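PDB 2VLD: endonuclease NucS from Pyrococcus abyssi, which cleaves the 3' and 5' single-stranded ends of branched DNA, binding single-stranded DNA through one domain and cutting it with another. Local coordinates for residues A[3-8]-A[112-117]; A[139-144]-A[204-209]. The protein carries 2 engineered substitutions. One frame throughout, in Å; residues are numbered along the deposited sequence.

Interaction 1 belongs to the N-terminal PH-like domain, which binds single-stranded DNA; interaction 2 belongs to the C-terminal PDDEXK-type domain, which carries the nuclease active site. They follow one another along the chain, 3-8 with 112-117 closing before 139-144 with 204-209 opens. Their centres are 45 Å apart, on opposite sides of the chain's centre, and their nearest atoms stay about 25 Å apart. They share no sheet: the first pairs strand 4-7 with strand 106-113 of the antiparallel sheet, the second sets a loop against strand 203-209 of the mixed one. Interaction 1 also meets the second subunit, whereas interaction 2 is internal to its own domain.

Interaction 1. Residues A[3-8]-A[112-117]; sequences KVIIKE and VFLAED
Lys3 meets Leu114 with its backbone and methylenes and Glu116 with its ammonium. Its carbonyl O takes the backbone N-H of Leu114 (Lys3 O to Leu114 N 2.8 Å), while its methylenes pass the Leu114 carbonyl, with Lys3 CG and CD each 3.6 Å from Leu114 O. Beyond CG the chain is extended, which carries the ammonium to the carboxylate of Glu116. That salt bridge is long, Lys3 NZ to Glu116 OE2 being 3.5 Å, and both ends have partners on the second subunit: Asp51 there pairs with Lys3, and Arg34 there is the stronger mate of Glu116. An alanine here, lacking everything beyond CB, would probably leave Glu116 OE2 and Asp51 of the second subunit without this shared positive charge and the Leu114 carbonyl less covered, though the backbone bond could remain.

Ile5 forms an antiparallel hydrogen-bonded pair with Val112, Ile5 N to Val112 O and Val112 N to Ile5 O both measuring 2.9 Å. This puts strand 4-7 beside the end of strand 106-113 in the antiparallel sheet of the PH-like domain; strand 28-40 also pairs with 106-113. Ile5 and Val112 project from the same face, where Ala22 of helix 12-25 touches Val112. Leu114 in turn touches His25 of that helix, and its CD1 meets CD1 of Ile5 at 3.6 Å, the two side chains slanting across each other.

Val4 and Phe113, a non-hydrogen-bonded pair, turn to the other face. Val4 CG2 approaches Phe113 CD1 obliquely at 4.0 Å, Lys3 O lies at the ring's edge, and Ala115 CB sits over the ring centre. Phe32 of the second subunit makes an edge-to-face contact with this same ring.

Interaction 2. Residues A[139-144]-A[204-209]; sequences RVIEEG and RGILVA
Glu142 and Arg204 reach toward each other tip to tip, and beside them Ile141 lies against Ile206 and Val208. The setting is the PDDEXK-type nuclease domain, where the loop between helix 127-136 and strand 146-154 comes up against strand 203-209 of the mixed sheet.

Both terminal nitrogens of Arg204 turn to one carboxylate oxygen of Glu142, OE1, in a salt bridge. OE1 of Glu142 sits at the guanidinium edge, 2.9 Å from Arg204 NH1 in a weak, bent hydrogen bond. The bond from Arg204 NH2 to Glu142 OE1 refines to 2.5 Å, a length too short to be trusted at this resolution; NH2 arrives on the syn side of the oxygen. The carboxylate and guanidinium planes are nearly coplanar, 1° apart. Glu142 gets there with its chain extended beyond CG, whereas Arg204 bends at chi3 (-80°), which swings NE out of line with the methylenes.

The apolar half hangs on the two ends of Ile141. Its CG2 meets Ile206 CD1 at 3.8 Å, the side chains slanting across one another, and its CD1 meets Val208 CG2, also at 3.8 Å, at about a right angle.

Further out, the guanidinium has more acidic company: Glu226 bridges to NH1 and Asp165 to NH2, so several carboxylates would probably hold the group's orientation and balance its charge. The side chain of Glu142 also packs on Asp165. Ile134 of helix 127-136 and Leu173 of strand 170-175 both pack on Ile141, while Met130 and Leu175 do the same for Val208. The loop is tied to the edge strand 226-229 where Arg228 NE donates to the carbonyl O of Ile141.

Interaction 1. Residues A[3-8]-A[112-117]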
ATOM      1  N   LYS A   3      12.597 -16.623  -1.360  1.00 85.89           N
ATOM      2  CA  LYS A   3      11.339 -15.873  -1.440  1.00 82.86           C
ATOM      3  C   LYS A   3      11.497 -14.408  -1.834  1.00 81.43           C
ATOM      4  O   LYS A   3      10.538 -13.769  -2.256  1.00 81.29           O
ATOM      5  CB  LYS A   3      10.516 -16.036  -0.157  1.00 82.51           C
ATOM      6  CG  LYS A   3       9.843 -17.394  -0.074  1.00 81.28           C
ATOM      7  CD  LYS A   3       8.675 -17.424   0.893  1.00 80.32           C
ATOM      8  CE  LYS A   3       7.931 -18.750   0.769  1.00 79.34           C
ATOM      9  NZ  LYS A   3       6.869 -18.948   1.799  1.00 78.27           N
ATOM     10  N   VAL A   4      12.711 -13.890  -1.726  1.00 79.75           N
ATOM     11  CA  VAL A   4      12.992 -12.517  -2.113  1.00 78.36           C
ATOM     12  C   VAL A   4      14.115 -12.469  -3.146  1.00 77.96           C
ATOM     13  O   VAL A   4      15.192 -13.018  -2.927  1.00 77.90           O
ATOM     14  CB  VAL A   4      13.326 -11.645  -0.871  1.00 78.18           C
ATOM     15  CG1 VAL A   4      14.378 -10.576  -1.184  1.00 77.70           C
ATOM     16  CG2 VAL A   4      12.065 -11.019  -0.312  1.00 77.11           C
ATOM     17  N   ILE A   5      13.852 -11.833  -4.281  1.00 77.48           N
ATOM     18  CA  ILE A   5      14.899 -11.562  -5.259  1.00 77.16           C
ATOM     19  C   ILE A   5      15.028 -10.058  -5.426  1.00 77.64           C
ATOM     20  O   ILE A   5      14.036  -9.359  -5.602  1.00 77.73           O
ATOM     21  CB  ILE A   5      14.608 -12.230  -6.609  1.00 76.73           C
ATOM     22  CG1 ILE A   5      14.444 -13.732  -6.426  1.00 75.67           C
ATOM     23  CG2 ILE A   5      15.732 -11.962  -7.593  1.00 76.66           C
ATOM     24  CD1 ILE A   5      13.209 -14.258  -7.049  1.00 75.00           C
ATOM     25  N   ILE A   6      16.256  -9.568  -5.350  1.00 78.40           N
ATOM     26  CA  ILE A   6      16.526  -8.146  -5.429  1.00 79.52           C
ATOM     27  C   ILE A   6      17.541  -7.842  -6.523  1.00 80.87           C
ATOM     28  O   ILE A   6      18.451  -8.635  -6.775  1.00 80.95           O
ATOM     29  CB  ILE A   6      17.080  -7.629  -4.093  1.00 79.29           C
ATOM     30  CG1 ILE A   6      16.010  -7.709  -3.008  1.00 79.24           C
ATOM     31  CG2 ILE A   6      17.617  -6.205  -4.236  1.00 78.80           C
ATOM     32  CD1 ILE A   6      16.541  -7.588  -1.601  1.00 79.55           C
ATOM     33  N   LYS A   7      17.365  -6.695  -7.174  1.00 82.53           N
ATOM     34  CA  LYS A   7      18.393  -6.127  -8.024  1.00 84.30           C
ATOM     35  C   LYS A   7      18.585  -4.681  -7.565  1.00 85.21           C
ATOM     36  O   LYS A   7      17.701  -3.847  -7.772  1.00 85.12           O
ATOM     37  CB  LYS A   7      17.978  -6.211  -9.495  1.00 84.43           C
ATOM     38  CG  LYS A   7      19.053  -6.761 -10.445  1.00 85.78           C
ATOM     39  CD  LYS A   7      19.204  -8.290 -10.319  1.00 88.30           C
ATOM     40  CE  LYS A   7      19.621  -8.957 -11.636  1.00 88.74           C
ATOM     41  NZ  LYS A   7      21.039  -8.701 -12.018  1.00 88.99           N
ATOM     42  N   GLU A   8      19.728  -4.400  -6.921  1.00 86.49           N
ATOM     43  CA  GLU A   8      19.965  -3.095  -6.261  1.00 87.88           C
ATOM     44  C   GLU A   8      20.097  -1.939  -7.254  1.00 87.38           C
ATOM     45  O   GLU A   8      20.287  -0.781  -6.870  1.00 87.72           O
ATOM     46  CB  GLU A   8      21.154  -3.128  -5.283  1.00 87.88           C
ATOM     47  CG  GLU A   8      21.051  -2.038  -4.192  1.00 89.52           C
ATOM     48  CD  GLU A   8      22.171  -2.076  -3.160  1.00 90.36           C
ATOM     49  OE1 GLU A   8      23.357  -1.952  -3.553  1.00 93.58           O
ATOM     50  OE2 GLU A   8      21.860  -2.209  -1.947  1.00 93.59           O
ATOM     51  N   VAL A 112      11.295  -8.788  -6.151  1.00 64.33           N
ATOM     52  CA  VAL A 112      10.263  -9.794  -6.382  1.00 64.78           C
ATOM     53  C   VAL A 112      10.100 -10.541  -5.075  1.00 65.55           C
ATOM     54  O   VAL A 112      11.085 -10.893  -4.428  1.00 65.77           O
ATOM     55  CB  VAL A 112      10.638 -10.792  -7.506  1.00 64.63           C
ATOM     56  CG1 VAL A 112       9.510 -11.788  -7.761  1.00 63.43           C
ATOM     57  CG2 VAL A 112      10.980 -10.051  -8.785  1.00 64.77           C
ATOM     58  N   PHE A 113       8.851 -10.761  -4.682  1.00 66.60           N
ATOM     59  CA  PHE A 113       8.548 -11.416  -3.423  1.00 67.66           C
ATOM     60  C   PHE A 113       7.576 -12.551  -3.675  1.00 68.56           C
ATOM     61  O   PHE A 113       6.381 -12.338  -3.823  1.00 68.62           O
ATOM     62  CB  PHE A 113       7.992 -10.405  -2.427  1.00 67.54           C
ATOM     63  CG  PHE A 113       7.608 -10.994  -1.105  1.00 68.37           C
ATOM     64  CD1 PHE A 113       8.248 -12.126  -0.604  1.00 69.34           C
ATOM     65  CD2 PHE A 113       6.618 -10.390  -0.332  1.00 68.54           C
ATOM     66  CE1 PHE A 113       7.885 -12.662   0.642  1.00 68.70           C
ATOM     67  CE2 PHE A 113       6.256 -10.912   0.923  1.00 67.78           C
ATOM     68  CZ  PHE A 113       6.892 -12.047   1.406  1.00 67.97           C
ATOM     69  N   LEU A 114       8.112 -13.761  -3.732  1.00 69.83           N
ATOM     70  CA  LEU A 114       7.321 -14.938  -4.031  1.00 71.26           C
ATOM     71  C   LEU A 114       6.573 -15.347  -2.777  1.00 71.97           C
ATOM     72  O   LEU A 114       7.008 -16.219  -2.019  1.00 72.19           O
ATOM     73  CB  LEU A 114       8.225 -16.057  -4.542  1.00 71.50           C
ATOM     74  CG  LEU A 114       9.065 -15.615  -5.738  1.00 72.29           C
ATOM     75  CD1 LEU A 114      10.487 -16.139  -5.643  1.00 72.40           C
ATOM     76  CD2 LEU A 114       8.402 -16.048  -7.013  1.00 73.66           C
ATOM     77  N   ALA A 115       5.442 -14.689  -2.572  1.00 72.87           N
ATOM     78  CA  ALA A 115       4.675 -14.816  -1.355  1.00 73.84           C
ATOM     79  C   ALA A 115       3.533 -15.799  -1.547  1.00 74.87           C
ATOM     80  O   ALA A 115       2.882 -15.794  -2.591  1.00 74.99           O
ATOM     81  CB  ALA A 115       4.143 -13.464  -0.958  1.00 73.48           C
ATOM     82  N   GLU A 116       3.301 -16.636  -0.536  1.00 76.29           N
ATOM     83  CA  GLU A 116       2.198 -17.606  -0.531  1.00 78.24           C
ATOM     84  C   GLU A 116       0.844 -16.929  -0.346  1.00 77.96           C
ATOM     85  O   GLU A 116       0.745 -15.947   0.389  1.00 78.05           O
ATOM     86  CB  GLU A 116       2.393 -18.633   0.597  1.00 78.25           C
ATOM     87  CG  GLU A 116       3.064 -19.954   0.185  1.00 80.47           C
ATOM     88  CD  GLU A 116       3.361 -20.878   1.380  1.00 80.98           C
ATOM     89  OE1 GLU A 116       2.493 -21.012   2.281  1.00 84.08           O
ATOM     90  OE2 GLU A 116       4.466 -21.478   1.412  1.00 84.53           O
ATOM     91  N   ASP A 117      -0.194 -17.459  -0.998  1.00 78.26           N
ATOM     92  CA  ASP A 117      -1.565 -17.040  -0.720  1.00 78.83           C
ATOM     93  C   ASP A 117      -1.797 -17.158   0.774  1.00 79.21           C
ATOM     94  O   ASP A 117      -1.244 -18.045   1.419  1.00 79.26           O
ATOM     95  CB  ASP A 117      -2.583 -17.940  -1.428  1.00 78.96           C
ATOM     96  CG  ASP A 117      -2.552 -17.804  -2.937  1.00 79.85           C
ATOM     97  OD1 ASP A 117      -1.632 -17.147  -3.457  1.00 80.58           O
ATOM     98  OD2 ASP A 117      -3.448 -18.365  -3.605  1.00 80.83           O
TER

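Interaction 2. Residues A[139-144]-A[204-209]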
ATOM      1  N   ARG A 139     -17.305 -21.967  37.465  1.00 67.70           N
ATOM      2  CA  ARG A 139     -16.558 -22.914  38.275  1.00 68.51           C
ATOM      3  C   ARG A 139     -15.393 -23.537  37.492  1.00 66.66           C
ATOM      4  O   ARG A 139     -14.381 -23.895  38.093  1.00 66.66           O
ATOM      5  CB  ARG A 139     -17.504 -23.967  38.864  1.00 68.54           C
ATOM      6  CG  ARG A 139     -17.054 -24.564  40.199  1.00 71.46           C
ATOM      7  CD  ARG A 139     -18.051 -25.626  40.684  1.00 74.14           C
ATOM      8  NE  ARG A 139     -19.125 -25.049  41.500  1.00 82.75           N
ATOM      9  CZ  ARG A 139     -19.194 -25.144  42.828  1.00 85.05           C
ATOM     10  NH1 ARG A 139     -18.258 -25.810  43.502  1.00 85.71           N
ATOM     11  NH2 ARG A 139     -20.205 -24.580  43.483  0.50 85.14           N
ATOM     12  N   VAL A 140     -15.519 -23.627  36.166  1.00 65.26           N
ATOM     13  CA  VAL A 140     -14.427 -24.120  35.319  1.00 63.99           C
ATOM     14  C   VAL A 140     -13.156 -23.284  35.493  1.00 63.44           C
ATOM     15  O   VAL A 140     -12.042 -23.764  35.281  1.00 63.47           O
ATOM     16  CB  VAL A 140     -14.809 -24.188  33.822  1.00 63.91           C
ATOM     17  CG1 VAL A 140     -16.024 -25.071  33.622  1.00 63.09           C
ATOM     18  CG2 VAL A 140     -15.037 -22.795  33.238  1.00 63.88           C
ATOM     19  N   ILE A 141     -13.336 -22.031  35.882  1.00 62.51           N
ATOM     20  CA  ILE A 141     -12.226 -21.172  36.200  1.00 61.92           C
ATOM     21  C   ILE A 141     -11.869 -21.349  37.675  1.00 62.66           C
ATOM     22  O   ILE A 141     -10.737 -21.676  38.021  1.00 62.60           O
ATOM     23  CB  ILE A 141     -12.571 -19.683  35.915  1.00 61.54           C
ATOM     24  CG1 ILE A 141     -13.044 -19.475  34.461  1.00 59.47           C
ATOM     25  CG2 ILE A 141     -11.407 -18.751  36.316  1.00 60.67           C
ATOM     26  CD1 ILE A 141     -12.114 -19.967  33.381  1.00 53.12           C
ATOM     27  N   GLU A 142     -12.858 -21.147  38.536  1.00 63.41           N
ATOM     28  CA  GLU A 142     -12.645 -21.065  39.970  1.00 64.06           C
ATOM     29  C   GLU A 142     -13.944 -21.078  40.725  1.00 65.07           C
ATOM     30  O   GLU A 142     -14.987 -20.684  40.209  1.00 65.48           O
ATOM     31  CB  GLU A 142     -11.974 -19.749  40.319  1.00 63.76           C
ATOM     32  CG  GLU A 142     -10.642 -19.889  40.950  1.00 62.47           C
ATOM     33  CD  GLU A 142     -10.115 -18.563  41.429  1.00 61.54           C
ATOM     34  OE1 GLU A 142      -8.929 -18.305  41.159  1.00 63.23           O
ATOM     35  OE2 GLU A 142     -10.865 -17.777  42.055  1.00 59.12           O
ATOM     36  N   GLU A 143     -13.852 -21.498  41.976  1.00 66.11           N
ATOM     37  CA  GLU A 143     -14.945 -21.402  42.916  1.00 67.10           C
ATOM     38  C   GLU A 143     -15.218 -19.919  43.213  1.00 66.59           C
ATOM     39  O   GLU A 143     -14.325 -19.185  43.656  1.00 66.49           O
ATOM     40  CB  GLU A 143     -14.575 -22.201  44.178  1.00 67.79           C
ATOM     41  CG  GLU A 143     -15.333 -21.859  45.441  1.00 70.88           C
ATOM     42  CD  GLU A 143     -16.802 -22.178  45.340  1.00 75.45           C
ATOM     43  OE1 GLU A 143     -17.165 -23.145  44.624  1.00 75.52           O
ATOM     44  OE2 GLU A 143     -17.590 -21.452  45.987  1.00 76.86           O
ATOM     45  N   GLY A 144     -16.441 -19.477  42.934  1.00 66.17           N
ATOM     46  CA  GLY A 144     -16.843 -18.108  43.232  1.00 65.91           C
ATOM     47  C   GLY A 144     -16.173 -17.048  42.372  1.00 65.71           C
ATOM     48  O   GLY A 144     -15.877 -15.939  42.845  1.00 66.15           O
ATOM     49  N   ARG A 204      -5.659 -10.306  38.834  1.00 63.80           N
ATOM     50  CA  ARG A 204      -5.135 -11.604  38.429  1.00 61.24           C
ATOM     51  C   ARG A 204      -5.277 -11.824  36.933  1.00 60.05           C
ATOM     52  O   ARG A 204      -6.235 -11.365  36.310  1.00 59.66           O
ATOM     53  CB  ARG A 204      -5.800 -12.731  39.215  1.00 61.06           C
ATOM     54  CG  ARG A 204      -5.547 -12.637  40.702  1.00 58.97           C
ATOM     55  CD  ARG A 204      -5.605 -13.976  41.366  1.00 55.38           C
ATOM     56  NE  ARG A 204      -6.977 -14.373  41.609  1.00 51.78           N
ATOM     57  CZ  ARG A 204      -7.507 -15.527  41.219  1.00 49.41           C
ATOM     58  NH1 ARG A 204      -6.780 -16.428  40.582  1.00 45.68           N
ATOM     59  NH2 ARG A 204      -8.774 -15.785  41.491  1.00 50.09           N
ATOM     60  N   GLY A 205      -4.307 -12.521  36.361  1.00 58.58           N
ATOM     61  CA  GLY A 205      -4.355 -12.877  34.961  1.00 57.24           C
ATOM     62  C   GLY A 205      -4.399 -14.377  34.805  1.00 56.43           C
ATOM     63  O   GLY A 205      -3.452 -15.068  35.159  1.00 56.18           O
ATOM     64  N   ILE A 206      -5.512 -14.883  34.292  1.00 55.93           N
ATOM     65  CA  ILE A 206      -5.633 -16.309  34.012  1.00 55.49           C
ATOM     66  C   ILE A 206      -5.723 -16.567  32.510  1.00 56.51           C
ATOM     67  O   ILE A 206      -6.636 -16.082  31.838  1.00 56.12           O
ATOM     68  CB  ILE A 206      -6.852 -16.954  34.713  1.00 55.30           C
ATOM     69  CG1 ILE A 206      -6.796 -16.730  36.232  1.00 54.13           C
ATOM     70  CG2 ILE A 206      -6.921 -18.445  34.370  1.00 53.82           C
ATOM     71  CD1 ILE A 206      -8.103 -17.018  36.977  1.00 53.98           C
ATOM     72  N   LEU A 207      -4.761 -17.326  32.000  1.00 57.48           N
ATOM     73  CA  LEU A 207      -4.741 -17.742  30.611  1.00 59.03           C
ATOM     74  C   LEU A 207      -5.581 -19.003  30.445  1.00 59.80           C
ATOM     75  O   LEU A 207      -5.236 -20.041  30.994  1.00 59.89           O
ATOM     76  CB  LEU A 207      -3.305 -18.052  30.208  1.00 59.10           C
ATOM     77  CG  LEU A 207      -2.793 -17.888  28.779  1.00 59.84           C
ATOM     78  CD1 LEU A 207      -1.666 -18.882  28.624  1.00 61.07           C
ATOM     79  CD2 LEU A 207      -3.851 -18.115  27.716  1.00 59.96           C
ATOM     80  N   VAL A 208      -6.670 -18.916  29.687  1.00 61.03           N
ATOM     81  CA  VAL A 208      -7.567 -20.058  29.486  1.00 62.39           C
ATOM     82  C   VAL A 208      -7.412 -20.654  28.086  1.00 63.94           C
ATOM     83  O   VAL A 208      -7.747 -20.015  27.090  1.00 64.15           O
ATOM     84  CB  VAL A 208      -9.051 -19.686  29.738  1.00 62.15           C
ATOM     85  CG1 VAL A 208      -9.940 -20.908  29.601  1.00 61.36           C
ATOM     86  CG2 VAL A 208      -9.227 -19.057  31.106  1.00 61.17           C
ATOM     87  N   ALA A 209      -6.913 -21.886  28.029  1.00 65.74           N
ATOM     88  CA  ALA A 209      -6.594 -22.563  26.777  1.00 67.63           C
ATOM     89  C   ALA A 209      -6.632 -24.078  27.001  1.00 69.33           C
ATOM     90  O   ALA A 209      -6.713 -24.512  28.148  1.00 69.59           O
ATOM     91  CB  ALA A 209      -5.218 -22.120  26.281  1.00 67.45           C
TER